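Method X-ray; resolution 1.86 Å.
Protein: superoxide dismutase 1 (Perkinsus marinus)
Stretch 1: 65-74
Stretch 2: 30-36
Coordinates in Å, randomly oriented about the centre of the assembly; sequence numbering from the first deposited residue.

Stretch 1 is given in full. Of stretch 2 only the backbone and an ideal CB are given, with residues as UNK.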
# COMPACT_ATOMS: atom_id res chain seq x y z
N TYR A 65 -4.84 7.18 -12.76
CA TYR A 65 -6.15 6.95 -12.15
C TYR A 65 -7.22 7.65 -13.00
O TYR A 65 -8.31 7.11 -13.21
CB TYR A 65 -6.21 7.51 -10.72
CG TYR A 65 -5.51 6.70 -9.63
CD1 TYR A 65 -5.82 5.36 -9.40
CD2 TYR A 65 -4.56 7.30 -8.81
CE1 TYR A 65 -5.18 4.64 -8.37
CE2 TYR A 65 -3.90 6.58 -7.80
CZ TYR A 65 -4.23 5.26 -7.59
OH TYR A 65 -3.58 4.57 -6.58
N VAL A 66 -6.92 8.87 -13.44
CA VAL A 66 -7.86 9.61 -14.26
C VAL A 66 -8.07 8.88 -15.61
O VAL A 66 -9.20 8.73 -16.07
CB VAL A 66 -7.41 11.08 -14.51
CG1 VAL A 66 -8.23 11.74 -15.65
CG2 VAL A 66 -7.55 11.93 -13.22
N ASP A 67 -6.98 8.46 -16.25
CA ASP A 67 -7.08 7.66 -17.49
C ASP A 67 -8.00 6.44 -17.37
O ASP A 67 -8.85 6.18 -18.26
CB ASP A 67 -5.70 7.18 -17.92
CG ASP A 67 -4.77 8.32 -18.32
OD1 ASP A 67 -3.54 8.08 -18.40
OD2 ASP A 67 -5.16 9.48 -18.55
N THR A 68 -7.81 5.67 -16.29
CA THR A 68 -8.60 4.45 -16.08
C THR A 68 -10.06 4.76 -15.83
O THR A 68 -10.94 4.09 -16.38
CB THR A 68 -8.02 3.59 -14.93
OG1 THR A 68 -6.62 3.41 -15.17
CG2 THR A 68 -8.59 2.16 -14.98
N LEU A 69 -10.32 5.77 -14.99
CA LEU A 69 -11.68 6.25 -14.74
C LEU A 69 -12.37 6.63 -16.06
O LEU A 69 -13.54 6.30 -16.30
CB LEU A 69 -11.68 7.46 -13.80
CG LEU A 69 -13.05 8.00 -13.41
CD1 LEU A 69 -13.87 6.88 -12.80
CD2 LEU A 69 -12.96 9.20 -12.44
N ASN A 70 -11.62 7.32 -16.92
CA ASN A 70 -12.15 7.70 -18.23
C ASN A 70 -12.51 6.49 -19.10
O ASN A 70 -13.53 6.49 -19.83
CB ASN A 70 -11.16 8.64 -18.93
CG ASN A 70 -11.36 10.08 -18.50
OD1 ASN A 70 -12.44 10.45 -18.04
ND2 ASN A 70 -10.32 10.91 -18.67
N SER A 71 -11.69 5.45 -19.00
CA SER A 71 -11.94 4.20 -19.70
C SER A 71 -13.27 3.61 -19.27
O SER A 71 -14.05 3.13 -20.09
CB SER A 71 -10.78 3.21 -19.48
OG SER A 71 -10.89 2.08 -20.33
N ILE A 72 -13.54 3.66 -17.96
CA ILE A 72 -14.82 3.18 -17.44
C ILE A 72 -15.95 4.12 -17.84
O ILE A 72 -17.03 3.65 -18.23
CB ILE A 72 -14.74 3.02 -15.91
CG1 ILE A 72 -13.82 1.85 -15.57
CG2 ILE A 72 -16.14 2.79 -15.30
CD1 ILE A 72 -13.34 1.90 -14.18
N ALA A 73 -15.70 5.42 -17.77
CA ALA A 73 -16.71 6.42 -18.13
C ALA A 73 -17.18 6.23 -19.57
O ALA A 73 -18.36 6.45 -19.88
CB ALA A 73 -16.18 7.85 -17.92
N ALA A 74 -16.26 5.82 -20.44
CA ALA A 74 -16.57 5.62 -21.85
C ALA A 74 -17.60 4.51 -22.05
O ALA A 74 -18.32 4.51 -23.05
CB ALA A 74 -15.30 5.30 -22.62
N UNK A 30 -9.33 13.76 -24.85
CA UNK A 30 -9.62 12.76 -23.82
C UNK A 30 -10.34 13.40 -22.64
O UNK A 30 -10.18 14.59 -22.36
CB UNK A 30 -8.33 12.08 -23.35
N UNK A 31 -11.14 12.59 -21.96
CA UNK A 31 -12.07 13.09 -20.97
C UNK A 31 -13.04 11.97 -20.70
O UNK A 31 -12.82 10.84 -21.15
CB UNK A 31 -12.78 14.36 -21.43
N UNK A 32 -14.11 12.26 -19.99
CA UNK A 32 -14.43 13.61 -19.54
C UNK A 32 -13.70 14.11 -18.28
O UNK A 32 -13.66 15.32 -18.07
CB UNK A 32 -15.94 13.68 -19.29
N UNK A 33 -13.16 13.21 -17.46
CA UNK A 33 -12.47 13.64 -16.26
C UNK A 33 -11.07 14.08 -16.63
O UNK A 33 -10.49 13.58 -17.60
CB UNK A 33 -12.43 12.53 -15.21
N UNK A 34 -10.54 15.06 -15.90
CA UNK A 34 -9.18 15.52 -16.15
C UNK A 34 -8.36 15.50 -14.89
O UNK A 34 -8.88 15.54 -13.77
CB UNK A 34 -9.19 16.93 -16.75
N UNK A 35 -7.06 15.46 -15.08
CA UNK A 35 -6.12 15.50 -13.96
C UNK A 35 -5.60 16.92 -13.87
O UNK A 35 -4.83 17.35 -14.74
CB UNK A 35 -4.98 14.50 -14.13
N UNK A 36 -6.03 17.66 -12.84
CA UNK A 36 -5.65 19.07 -12.69
C UNK A 36 -4.14 19.19 -12.53
O UNK A 36 -3.52 18.31 -11.90
CB UNK A 36 -6.36 19.70 -11.49

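Stretch 1 is part of a helix that begins earlier in the chain, and stretch 2 runs past it as an irregular segment. Val66, Leu69 and Ala73 give an apolar surface, and Asn70 adds one amide group.

Position 30 has an extended backbone, with phi/psi of -104/152. Its CA-to-CB bond points sideways, and the ideal CB lies 5.2 Å from Asn70 ND2. Nothing in stretch 1 demands a particular side chain, so many polar or small residues would suit. The residue is Thr30, with chi1 in p. Its side chain makes no contact with the helix.

Position 31 is more restrictive. Its phi/psi of 165/-169 is a conformation that residues with a CB seldom adopt. The ideal CB points away from the helix, so the backbone rather than a clash argues for glycine. The residue is Gly31. Its carbonyl carbon, Gly31 C, lies 3.1 Å from Asn70 OD1. A water bridges the two backbones, donating to Gly31 O at 2.9 Å and to Asn70 O at 2.8 Å.

At position 32 the backbone suggests the answer. The peptide bond before it is cis, which strongly favours proline, and a phi of -80 fits. The CB points sideways. The residue is Pro32, with a C-gamma endo pucker. Pro32 N lies 3.1 Å from Asn70 OD1 but has no hydrogen to share, so this is a contact only. Pro32 CD packs against Ala73 CB at 4.0 Å.

Position 33 faces the helix most fully. Its CB points toward stretch 1, 4.3 Å from Val66 CG1 and 4.4 Å from Leu69 CD2. Its backbone is held at both ends by one side chain: the nitrogen at 33 donates to Asn70 OD1 at 2.9 Å, and Asn70 ND2 donates to the oxygen at 33, also at 2.9 Å. Leucine, methionine or an aromatic would suit the apolar surface. The residue is Phe33, with chi1 in m. Leu69 CD2 sits over one ring face, 3.8 Å from the centroid of the Phe33 ring, in a CH-pi contact. Ala73 CB lies at the ring edge, 4.1 Å from Phe33 CE2.

Position 34 is extended, and its CB points away from the helix. Polar or charged side chains would suit the open space. The residue is Gln34. Its side chain turns back along its own stretch, where Gln34 NE2 donates to Thr30 O at 2.8 Å. Its backbone still touches the helix, with Gln34 C 3.8 Å from Val66 CG1.

Position 35 points toward the helix again. The ideal CB is 3.7 Å from Val66 CG2, so a modest apolar residue such as alanine, valine or cysteine would fit. The residue is Cys35, with chi1 at t. Cys35 CB packs on Val66 CG2 at 3.8 Å.

Position 36 has a sideways CB with nothing of stretch 1 within 5.5 Å. Its phi of -62 admits proline among many others. The residue is Pro36, which leaves the contact.

Stretch 2 (30-36) TGPFQCP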
# COMPACT_ATOMS: atom_id res chain seq x y z
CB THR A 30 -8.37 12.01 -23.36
OG1 THR A 30 -7.46 12.93 -22.73
CG2 THR A 30 -7.59 11.47 -24.57
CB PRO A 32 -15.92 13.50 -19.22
CG PRO A 32 -16.06 12.12 -18.73
CD PRO A 32 -15.14 11.29 -19.59
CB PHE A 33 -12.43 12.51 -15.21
CG PHE A 33 -13.77 12.09 -14.74
CD1 PHE A 33 -14.44 12.81 -13.76
CD2 PHE A 33 -14.40 10.99 -15.30
CE1 PHE A 33 -15.70 12.43 -13.32
CE2 PHE A 33 -15.67 10.60 -14.87
CZ PHE A 33 -16.32 11.32 -13.88
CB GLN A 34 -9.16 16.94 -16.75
CG GLN A 34 -10.06 17.15 -17.95
CD GLN A 34 -9.60 16.43 -19.21
OE1 GLN A 34 -8.40 16.23 -19.43
NE2 GLN A 34 -10.56 16.06 -20.06
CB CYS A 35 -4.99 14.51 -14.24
SG CYS A 35 -3.73 14.43 -12.95
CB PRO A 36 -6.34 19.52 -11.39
CG PRO A 36 -7.22 18.41 -10.98
CD PRO A 36 -6.87 17.17 -11.74
O HOH W 1 -14.39 8.49 -21.58
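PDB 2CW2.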